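Local coordinates for DUF1904 domain-containing protein (PDB 1U9D) that is of unknown function but, through its DUF1904 domain, belongs to the clan of proteins related to macrophage migration inhibitory factor (MIF), at residues V72-R77 against V105-L110; P17-R22 against P68-L73; S42-A47 against D83-V88. All coordinates share one frame; numbering follows the deposited sequence.

Contact 1 of 3, residues V72-R77 against V105-L110. With PO4 (phosphate ion), chain C.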
loop_
_atom_site.group_PDB
_atom_site.type_symbol
_atom_site.label_atom_id
_atom_site.label_comp_id
_atom_site.label_asym_id
_atom_site.label_seq_id
_atom_site.Cartn_x
_atom_site.Cartn_y
_atom_site.Cartn_z
ATOM N N VAL A 72 -9.037 -5.927 17.380
ATOM C CA VAL A 72 -8.340 -6.143 16.102
ATOM C C VAL A 72 -6.957 -6.602 16.488
ATOM O O VAL A 72 -6.194 -5.856 17.099
ATOM C CB VAL A 72 -8.272 -4.896 15.264
ATOM C CG1 VAL A 72 -7.497 -5.129 13.977
ATOM C CG2 VAL A 72 -9.672 -4.381 14.946
ATOM N N LEU A 73 -6.641 -7.856 16.211
ATOM C CA LEU A 73 -5.314 -8.359 16.471
ATOM C C LEU A 73 -4.579 -8.281 15.151
ATOM O O LEU A 73 -5.053 -8.810 14.151
ATOM C CB LEU A 73 -5.339 -9.778 16.982
ATOM C CG LEU A 73 -5.864 -9.844 18.409
ATOM C CD1 LEU A 73 -7.352 -10.038 18.400
ATOM C CD2 LEU A 73 -5.143 -10.962 19.193
ATOM N N TRP A 74 -3.471 -7.559 15.118
ATOM C CA TRP A 74 -2.801 -7.348 13.831
ATOM C C TRP A 74 -1.333 -7.025 13.969
ATOM O O TRP A 74 -0.868 -6.868 15.059
ATOM C CB TRP A 74 -3.532 -6.251 13.061
ATOM C CG TRP A 74 -3.352 -4.846 13.593
ATOM C CD1 TRP A 74 -2.899 -4.459 14.831
ATOM C CD2 TRP A 74 -3.649 -3.643 12.890
ATOM N NE1 TRP A 74 -2.876 -3.086 14.919
ATOM C CE2 TRP A 74 -3.327 -2.564 13.735
ATOM C CE3 TRP A 74 -4.149 -3.369 11.612
ATOM C CZ2 TRP A 74 -3.489 -1.243 13.349
ATOM C CZ3 TRP A 74 -4.304 -2.060 11.226
ATOM C CH2 TRP A 74 -3.982 -1.013 12.096
ATOM N N PHE A 75 -0.604 -6.907 12.865
ATOM C CA PHE A 75 0.818 -6.523 12.946
ATOM C C PHE A 75 1.068 -5.043 13.116
ATOM O O PHE A 75 2.215 -4.619 13.363
ATOM C CB PHE A 75 1.577 -6.981 11.695
ATOM C CG PHE A 75 1.666 -8.464 11.545
ATOM C CD1 PHE A 75 1.949 -9.257 12.620
ATOM C CD2 PHE A 75 1.515 -9.061 10.293
ATOM C CE1 PHE A 75 2.060 -10.637 12.480
ATOM C CE2 PHE A 75 1.639 -10.437 10.140
ATOM C CZ PHE A 75 1.887 -11.224 11.228
ATOM N N GLY A 76 0.040 -4.228 12.942
ATOM C CA GLY A 76 0.211 -2.804 13.130
ATOM C C GLY A 76 0.240 -2.062 11.793
ATOM O O GLY A 76 0.789 -2.531 10.790
ATOM N N ARG A 77 -0.439 -0.931 11.776
ATOM C CA ARG A 77 -0.239 0.099 10.771
ATOM C C ARG A 77 -0.044 1.415 11.536
ATOM O O ARG A 77 -0.308 1.509 12.757
ATOM C CB ARG A 77 -1.455 0.167 9.853
ATOM C CG ARG A 77 -1.678 -1.082 8.991
ATOM C CD ARG A 77 -0.755 -1.191 7.799
ATOM N NE ARG A 77 -1.016 -0.118 6.831
ATOM C CZ ARG A 77 -1.740 -0.212 5.732
ATOM N NH1 ARG A 77 -2.313 -1.339 5.364
ATOM N NH2 ARG A 77 -1.892 0.855 4.959
ATOM N N VAL A 105 -13.366 -0.025 19.777
ATOM C CA VAL A 105 -12.542 -0.770 18.817
ATOM C C VAL A 105 -11.160 -0.738 19.427
ATOM O O VAL A 105 -10.636 0.345 19.710
ATOM C CB VAL A 105 -12.498 -0.122 17.437
ATOM C CG1 VAL A 105 -11.532 -0.897 16.535
ATOM C CG2 VAL A 105 -13.883 -0.040 16.773
ATOM N N VAL A 106 -10.555 -1.887 19.659
ATOM C CA VAL A 106 -9.258 -1.911 20.341
ATOM C C VAL A 106 -8.257 -2.689 19.487
ATOM O O VAL A 106 -8.563 -3.794 19.064
ATOM C CB VAL A 106 -9.379 -2.555 21.760
ATOM C CG1 VAL A 106 -9.769 -3.941 21.713
ATOM C CG2 VAL A 106 -8.056 -2.475 22.501
ATOM N N PHE A 107 -7.090 -2.126 19.229
ATOM C CA PHE A 107 -6.100 -2.787 18.410
ATOM C C PHE A 107 -5.049 -3.404 19.327
ATOM O O PHE A 107 -4.582 -2.762 20.250
ATOM C CB PHE A 107 -5.487 -1.772 17.449
ATOM C CG PHE A 107 -6.449 -1.240 16.430
ATOM C CD1 PHE A 107 -6.465 -1.741 15.142
ATOM C CD2 PHE A 107 -7.329 -0.222 16.742
ATOM C CE1 PHE A 107 -7.371 -1.251 14.214
ATOM C CE2 PHE A 107 -8.221 0.260 15.817
ATOM C CZ PHE A 107 -8.236 -0.267 14.536
ATOM N N ILE A 108 -4.692 -4.656 19.090
ATOM C CA ILE A 108 -3.671 -5.309 19.870
ATOM C C ILE A 108 -2.557 -5.717 18.911
ATOM O O ILE A 108 -2.804 -6.472 18.011
ATOM C CB ILE A 108 -4.249 -6.505 20.621
ATOM C CG1 ILE A 108 -5.244 -6.009 21.699
ATOM C CG2 ILE A 108 -3.131 -7.317 21.285
ATOM C CD1 ILE A 108 -6.295 -6.987 22.038
ATOM N N PRO A 109 -1.363 -5.161 19.081
ATOM C CA PRO A 109 -0.221 -5.477 18.216
ATOM C C PRO A 109 0.341 -6.876 18.460
ATOM O O PRO A 109 0.543 -7.276 19.595
ATOM C CB PRO A 109 0.808 -4.418 18.622
ATOM C CG PRO A 109 0.526 -4.190 20.040
ATOM C CD PRO A 109 -0.983 -4.164 20.096
ATOM N N LEU A 110 0.555 -7.619 17.379
ATOM C CA LEU A 110 1.253 -8.886 17.388
ATOM C C LEU A 110 2.621 -8.652 16.748
ATOM O O LEU A 110 2.766 -7.803 15.866
ATOM C CB LEU A 110 0.513 -9.904 16.541
ATOM C CG LEU A 110 -0.902 -10.286 16.998
ATOM C CD1 LEU A 110 -1.588 -11.117 15.940
ATOM C CD2 LEU A 110 -0.830 -11.045 18.311
HETATM P P PO4 C . 1.870 1.815 7.677
HETATM O O1 PO4 C . 2.589 1.254 8.876
HETATM O O2 PO4 C . 0.433 2.144 7.977
HETATM O O3 PO4 C . 2.565 3.082 7.243
HETATM O O4 PO4 C . 1.883 0.781 6.568
HETATM O O HOH W 1 4.086 -5.687 14.865
#

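Contact 2 of 3, residues P17-R22 against P68-L73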
loop_
_atom_site.group_PDB
_atom_site.type_symbol
_atom_site.label_atom_id
_atom_site.label_comp_id
_atom_site.label_asym_id
_atom_site.label_seq_id
_atom_site.Cartn_x
_atom_site.Cartn_y
_atom_site.Cartn_z
ATOM N N PRO A 17 -5.140 -8.714 9.767
ATOM C CA PRO A 17 -6.038 -8.376 10.869
ATOM C C PRO A 17 -7.010 -9.520 11.151
ATOM O O PRO A 17 -7.596 -10.071 10.229
ATOM C CB PRO A 17 -6.804 -7.140 10.366
ATOM C CG PRO A 17 -6.425 -6.957 8.931
ATOM C CD PRO A 17 -5.553 -8.082 8.504
ATOM N N HIS A 18 -7.132 -9.869 12.417
ATOM C CA HIS A 18 -8.140 -10.776 12.919
ATOM C C HIS A 18 -9.108 -9.936 13.747
ATOM O O HIS A 18 -8.702 -9.383 14.751
ATOM C CB HIS A 18 -7.481 -11.831 13.817
ATOM C CG HIS A 18 -6.306 -12.518 13.191
ATOM N ND1 HIS A 18 -6.417 -13.705 12.498
ATOM C CD2 HIS A 18 -4.996 -12.178 13.144
ATOM C CE1 HIS A 18 -5.226 -14.060 12.045
ATOM N NE2 HIS A 18 -4.347 -13.150 12.423
ATOM N N LEU A 19 -10.358 -9.821 13.316
ATOM C CA LEU A 19 -11.355 -9.019 14.011
ATOM C C LEU A 19 -12.175 -9.929 14.884
ATOM O O LEU A 19 -12.722 -10.922 14.387
ATOM C CB LEU A 19 -12.270 -8.332 13.027
ATOM C CG LEU A 19 -11.637 -7.113 12.349
ATOM C CD1 LEU A 19 -10.717 -7.541 11.237
ATOM C CD2 LEU A 19 -12.749 -6.220 11.850
ATOM N N ARG A 20 -12.308 -9.573 16.153
ATOM C CA ARG A 20 -13.071 -10.357 17.105
ATOM C C ARG A 20 -14.217 -9.514 17.642
ATOM O O ARG A 20 -13.982 -8.438 18.153
ATOM C CB ARG A 20 -12.185 -10.811 18.238
ATOM C CG ARG A 20 -11.072 -11.662 17.786
ATOM C CD ARG A 20 -10.220 -12.198 18.910
ATOM N NE ARG A 20 -9.218 -13.078 18.340
ATOM C CZ ARG A 20 -8.187 -13.582 18.999
ATOM N NH1 ARG A 20 -7.987 -13.286 20.270
ATOM N NH2 ARG A 20 -7.342 -14.368 18.345
ATOM N N PHE A 21 -15.442 -10.001 17.489
ATOM C CA PHE A 21 -16.624 -9.256 17.829
ATOM C C PHE A 21 -17.148 -9.750 19.150
ATOM O O PHE A 21 -17.489 -10.924 19.265
ATOM C CB PHE A 21 -17.662 -9.464 16.731
ATOM C CG PHE A 21 -17.283 -8.832 15.432
ATOM C CD1 PHE A 21 -17.640 -7.525 15.161
ATOM C CD2 PHE A 21 -16.517 -9.517 14.517
ATOM C CE1 PHE A 21 -17.252 -6.901 13.960
ATOM C CE2 PHE A 21 -16.121 -8.905 13.324
ATOM C CZ PHE A 21 -16.509 -7.589 13.051
ATOM N N ARG A 22 -17.205 -8.867 20.136
ATOM C CA ARG A 22 -17.625 -9.210 21.485
ATOM C C ARG A 22 -18.832 -8.365 21.865
ATOM O O ARG A 22 -18.894 -7.187 21.515
ATOM C CB ARG A 22 -16.544 -8.854 22.492
ATOM C CG ARG A 22 -15.190 -9.390 22.226
ATOM C CD ARG A 22 -14.344 -9.471 23.500
ATOM N NE ARG A 22 -13.199 -10.244 23.141
ATOM C CZ ARG A 22 -12.881 -11.413 23.642
ATOM N NH1 ARG A 22 -13.584 -11.970 24.616
ATOM N NH2 ARG A 22 -11.820 -12.009 23.169
ATOM N N PRO A 68 -20.851 -2.830 22.714
ATOM C CA PRO A 68 -20.146 -3.719 21.783
ATOM C C PRO A 68 -18.659 -3.396 21.673
ATOM O O PRO A 68 -18.246 -2.259 21.877
ATOM C CB PRO A 68 -20.908 -3.536 20.485
ATOM C CG PRO A 68 -21.626 -2.296 20.594
ATOM C CD PRO A 68 -21.805 -1.943 22.025
HETATM N N MSE A 69 -17.834 -4.414 21.426
HETATM C CA MSE A 69 -16.412 -4.194 21.248
HETATM C C MSE A 69 -15.873 -5.043 20.123
HETATM O O MSE A 69 -16.253 -6.201 20.008
HETATM C CB MSE A 69 -15.630 -4.555 22.481
HETATM C CG MSE A 69 -14.124 -4.332 22.295
HETATM SE SE MSE A 69 -13.173 -5.007 23.799
HETATM C CE MSE A 69 -13.120 -3.323 24.852
ATOM N N VAL A 70 -14.975 -4.456 19.338
ATOM C CA VAL A 70 -14.277 -5.175 18.295
ATOM C C VAL A 70 -12.802 -5.084 18.656
ATOM O O VAL A 70 -12.278 -3.980 18.831
ATOM C CB VAL A 70 -14.494 -4.551 16.924
ATOM C CG1 VAL A 70 -13.731 -5.342 15.849
ATOM C CG2 VAL A 70 -15.980 -4.463 16.612
ATOM N N GLU A 71 -12.163 -6.233 18.812
ATOM C CA GLU A 71 -10.743 -6.315 19.052
ATOM C C GLU A 71 -10.123 -6.611 17.705
ATOM O O GLU A 71 -10.647 -7.450 16.971
ATOM C CB GLU A 71 -10.407 -7.459 19.981
ATOM C CG GLU A 71 -10.708 -7.242 21.446
ATOM C CD GLU A 71 -10.372 -8.478 22.260
ATOM O OE1 GLU A 71 -10.628 -9.598 21.769
ATOM O OE2 GLU A 71 -9.831 -8.333 23.367
ATOM N N VAL A 72 -9.037 -5.927 17.380
ATOM C CA VAL A 72 -8.340 -6.143 16.102
ATOM C C VAL A 72 -6.957 -6.602 16.488
ATOM O O VAL A 72 -6.194 -5.856 17.099
ATOM C CB VAL A 72 -8.272 -4.896 15.264
ATOM C CG1 VAL A 72 -7.497 -5.129 13.977
ATOM C CG2 VAL A 72 -9.672 -4.381 14.946
ATOM N N LEU A 73 -6.641 -7.856 16.211
ATOM C CA LEU A 73 -5.314 -8.359 16.471
ATOM C C LEU A 73 -4.579 -8.281 15.151
ATOM O O LEU A 73 -5.053 -8.810 14.151
ATOM C CB LEU A 73 -5.339 -9.778 16.982
ATOM C CG LEU A 73 -5.864 -9.844 18.409
ATOM C CD1 LEU A 73 -7.352 -10.038 18.400
ATOM C CD2 LEU A 73 -5.143 -10.962 19.193
#

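Contact 3 of 3, residues S42-A47 against D83-V88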
loop_
_atom_site.group_PDB
_atom_site.type_symbol
_atom_site.label_atom_id
_atom_site.label_comp_id
_atom_site.label_asym_id
_atom_site.label_seq_id
_atom_site.Cartn_x
_atom_site.Cartn_y
_atom_site.Cartn_z
ATOM N N SER A 42 -10.505 -2.778 0.492
ATOM C CA SER A 42 -10.312 -1.603 -0.362
ATOM C C SER A 42 -9.459 -0.544 0.315
ATOM O O SER A 42 -8.481 -0.040 -0.254
ATOM C CB SER A 42 -11.656 -0.954 -0.688
ATOM O OG SER A 42 -12.466 -1.812 -1.451
ATOM N N LEU A 43 -9.850 -0.195 1.531
ATOM C CA LEU A 43 -9.154 0.829 2.286
ATOM C C LEU A 43 -7.675 0.521 2.476
ATOM O O LEU A 43 -6.854 1.401 2.330
ATOM C CB LEU A 43 -9.797 1.009 3.641
ATOM C CG LEU A 43 -9.140 2.094 4.476
ATOM C CD1 LEU A 43 -9.517 3.471 3.913
ATOM C CD2 LEU A 43 -9.519 1.943 5.922
ATOM N N LEU A 44 -7.352 -0.725 2.800
ATOM C CA LEU A 44 -5.998 -1.123 3.166
ATOM C C LEU A 44 -5.218 -1.735 2.016
ATOM O O LEU A 44 -4.037 -2.056 2.176
ATOM C CB LEU A 44 -6.046 -2.093 4.334
ATOM C CG LEU A 44 -6.854 -1.520 5.492
ATOM C CD1 LEU A 44 -6.962 -2.522 6.593
ATOM C CD2 LEU A 44 -6.273 -0.176 6.016
ATOM N N SER A 45 -5.888 -1.874 0.873
ATOM C CA SER A 45 -5.317 -2.425 -0.352
ATOM C C SER A 45 -4.722 -3.788 -0.054
ATOM O O SER A 45 -3.622 -4.112 -0.452
ATOM C CB SER A 45 -4.304 -1.444 -0.952
ATOM O OG SER A 45 -4.969 -0.234 -1.296
ATOM N N THR A 46 -5.487 -4.588 0.670
ATOM C CA THR A 46 -5.035 -5.882 1.135
ATOM C C THR A 46 -5.966 -6.974 0.583
ATOM O O THR A 46 -7.152 -6.744 0.334
ATOM C CB THR A 46 -4.986 -5.842 2.681
ATOM O OG1 THR A 46 -3.760 -5.207 3.102
ATOM C CG2 THR A 46 -4.917 -7.235 3.300
ATOM N N ALA A 47 -5.413 -8.158 0.374
ATOM C CA ALA A 47 -6.190 -9.277 -0.134
ATOM C C ALA A 47 -7.362 -9.556 0.799
ATOM O O ALA A 47 -7.211 -9.511 1.985
ATOM C CB ALA A 47 -5.305 -10.521 -0.242
ATOM N N ASP A 83 -6.473 4.878 12.858
ATOM C CA ASP A 83 -7.610 5.753 13.105
ATOM C C ASP A 83 -8.711 5.617 12.053
ATOM O O ASP A 83 -9.891 5.670 12.384
ATOM C CB ASP A 83 -7.196 7.233 13.098
ATOM C CG ASP A 83 -6.243 7.620 14.208
ATOM O OD1 ASP A 83 -6.016 6.899 15.215
ATOM O OD2 ASP A 83 -5.638 8.723 14.138
ATOM N N GLN A 84 -8.328 5.497 10.779
ATOM C CA GLN A 84 -9.303 5.330 9.698
ATOM C C GLN A 84 -10.055 4.017 9.793
ATOM O O GLN A 84 -11.262 3.945 9.542
ATOM C CB GLN A 84 -8.604 5.438 8.340
ATOM C CG GLN A 84 -8.474 6.873 7.852
ATOM C CD GLN A 84 -9.583 7.216 6.889
ATOM O OE1 GLN A 84 -9.555 6.794 5.716
ATOM N NE2 GLN A 84 -10.593 7.925 7.381
ATOM N N ILE A 85 -9.339 2.965 10.176
ATOM C CA ILE A 85 -9.960 1.661 10.323
ATOM C C ILE A 85 -10.984 1.683 11.413
ATOM O O ILE A 85 -12.060 1.115 11.266
ATOM C CB ILE A 85 -8.923 0.564 10.600
ATOM C CG1 ILE A 85 -7.996 0.388 9.419
ATOM C CG2 ILE A 85 -9.636 -0.761 10.913
ATOM C CD1 ILE A 85 -6.721 -0.319 9.775
ATOM N N ALA A 86 -10.624 2.284 12.538
ATOM C CA ALA A 86 -11.532 2.426 13.639
ATOM C C ALA A 86 -12.776 3.167 13.174
ATOM O O ALA A 86 -13.885 2.814 13.536
ATOM C CB ALA A 86 -10.865 3.172 14.773
ATOM N N GLN A 87 -12.593 4.197 12.371
ATOM C CA GLN A 87 -13.750 4.961 11.889
ATOM C C GLN A 87 -14.665 4.146 10.956
ATOM O O GLN A 87 -15.885 4.215 11.094
ATOM C CB GLN A 87 -13.316 6.278 11.260
ATOM C CG GLN A 87 -14.425 7.350 11.158
ATOM C CD GLN A 87 -14.981 7.768 12.525
ATOM O OE1 GLN A 87 -14.311 8.488 13.276
ATOM N NE2 GLN A 87 -16.195 7.298 12.857
ATOM N N VAL A 88 -14.093 3.333 10.073
ATOM C CA VAL A 88 -14.886 2.457 9.186
ATOM C C VAL A 88 -15.734 1.437 9.960
ATOM O O VAL A 88 -16.938 1.289 9.730
ATOM C CB VAL A 88 -13.991 1.696 8.192
ATOM C CG1 VAL A 88 -14.801 0.586 7.463
ATOM C CG2 VAL A 88 -13.350 2.658 7.206
#

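Contact 1 of 3, residues V72-R77 against V105-L110
The indole of Trp74 has neighbours on both faces, all toward the rim: Phe107 CD1 (3.4 Å above the plane) and Val72 CG1 on one, Gly76 CA and Arg77 N on the other. Ile108 O and Pro109 CA sit at its edge, and Leu110 O lies in plane at the edge of the Phe75 ring. The Phe107 ring meets the indole obliquely, planes 43° apart, with CD1 3.5 Å from Trp74 CZ2, and takes Val72 CG2 over one of its own faces. The Trp74-Phe107 cluster lines the helix-facing side of a beta-alpha-beta unit, in which helix 79-97 connects the parallel neighbours 69-74 and 104-109. CG of Trp74 lies in the crowded position between backbone N and carbonyl carbon (chi1 72°), and its indole touches Gln82 and Ile85 of that helix.

Four backbone bonds join the strands, alternating in the parallel manner: Val72 gives its N-H to Val106 and accepts from Ile108 N, and Trp74 gives to Ile108 and accepts from Leu110 N. Trp74 N to Ile108 O is the longest at 3.2 Å. On the other face Leu73 packs against Ile108 and Leu110. Where the strands end, one water donates to Phe75 O and Leu110 O. Beyond Gly76, Arg77 bends at chi2 and chi3, and its NE donates to O2 of a phosphate, probably from the crystallisation liquor, at 2.9 Å in the guanidinium plane.

Contact 2 of 3, residues P17-R22 against P68-L73
Pro17 opens the first segment with CB 4.2 Å from Val72 CG1 and CA in a CH...O contact with Leu73 O. His18 then forms a hydrogen-bonded pair with Leu73, its N-H meeting Leu73 O at 172° and its carbonyl accepting from Leu73 N. The imidazole brings its CD2 edge to Leu73 O, whereas ND1 is held by Thr52 OG1 on the neighbouring strand. Leu19, in the non-hydrogen-bonded pair with Val72, turns to the opposite face and touches Val70 CG1 through CD2 and Val72 CG2 through CG.

Strands 18-22 and 69-74 run antiparallel at the centre of a four-stranded mixed sheet of order 2-1-3-4, an arrangement consistent with the MIF clan. Helices 26-44 and 79-97 pack on the face that carries Leu19, Phe21, Val70 and Val72. Arg20, on the other face, pairs with Glu71 through two backbone bonds and is extended from CG to NE, so that Leu73 CD1 lies 3.4 Å above the plane of its guanidinium, toward the rim; NE has a long, weak ion pair with Glu54 of strand 52-55. Phe21 returns to the helix side and runs alongside Val70, CD1 and CE1 both 3.8 Å from Val70 CG2. Arg22 is paired with Met69, a selenomethionine, by two more backbone bonds. Its extended chain crosses Glu71 obliquely in a salt bridge: NE (weakly) and NH2 both donate to the single oxygen Glu71 OE1, each at 3.0 Å, with guanidinium and carboxylate planes 78° apart. NH2 meets OE1 from above the carboxylate plane, while OE1 stays near the guanidinium plane.

Contact 3 of 3, residues S42-A47 against D83-V88
Apolar contact carries nearly all of this small helix-to-helix meeting, which buries 186 Å² between the C-terminal end of helix 26-44 and a turn of helix 79-97. Leu43 points toward its partner, CG anti to the backbone N (chi1 -179°), and its CD2 touches Ile85 CG1 and meets Val88 CG2 tip to tip, each at 4.1 Å. Leu44 starts off to one side, but its tip swings back, and both methyls lie against Ile85, with CD2 3.8 Å from Ile85 CD1. The two side chains cross at about a right angle.

The polar component is slight. Gln84, bent at chi2, brings OE1 to 3.8 Å from Leu43 CD1, a van der Waals approach at the solvent-exposed margin. The backbone bonds run within each helix, not between them; helix 26-44 ends in a Schellman motif with Ser45 (phi 54°) as C-prime residue, its N bonding weakly to Ser42 O while Thr46 N turns back to the helix. Ser45 also packs on Ile28 of the second subunit.

Both helices lie on the same face of the sheet: Val88 reaches back to Leu36 of helix 26-44, and Ile85 touches both Leu40 of that helix and Phe107 of strand 104-109.

How the contacts relate
Contacts 1 and 2 share strand 69-74, which pairs in parallel with 104-109 on one side and antiparallel with 18-22 on the other; Val72 and Leu73 serve both. Contact 2 lies nearest the chain's centre and is half buried, while contact 1 is more superficial and runs out to a loop and an ion. Both depend on backbone hydrogen bonds, but contact 2 adds a charged pair on the face away from the helices. Contact 3, partly buried and farthest from the centre, is held by aliphatic side chains without a hydrogen bond between its segments. It meets contact 1 where Trp74 CZ3 comes within 3.3 Å of Ile85 CD1; its nearest atoms to contact 2 are about 5 Å away.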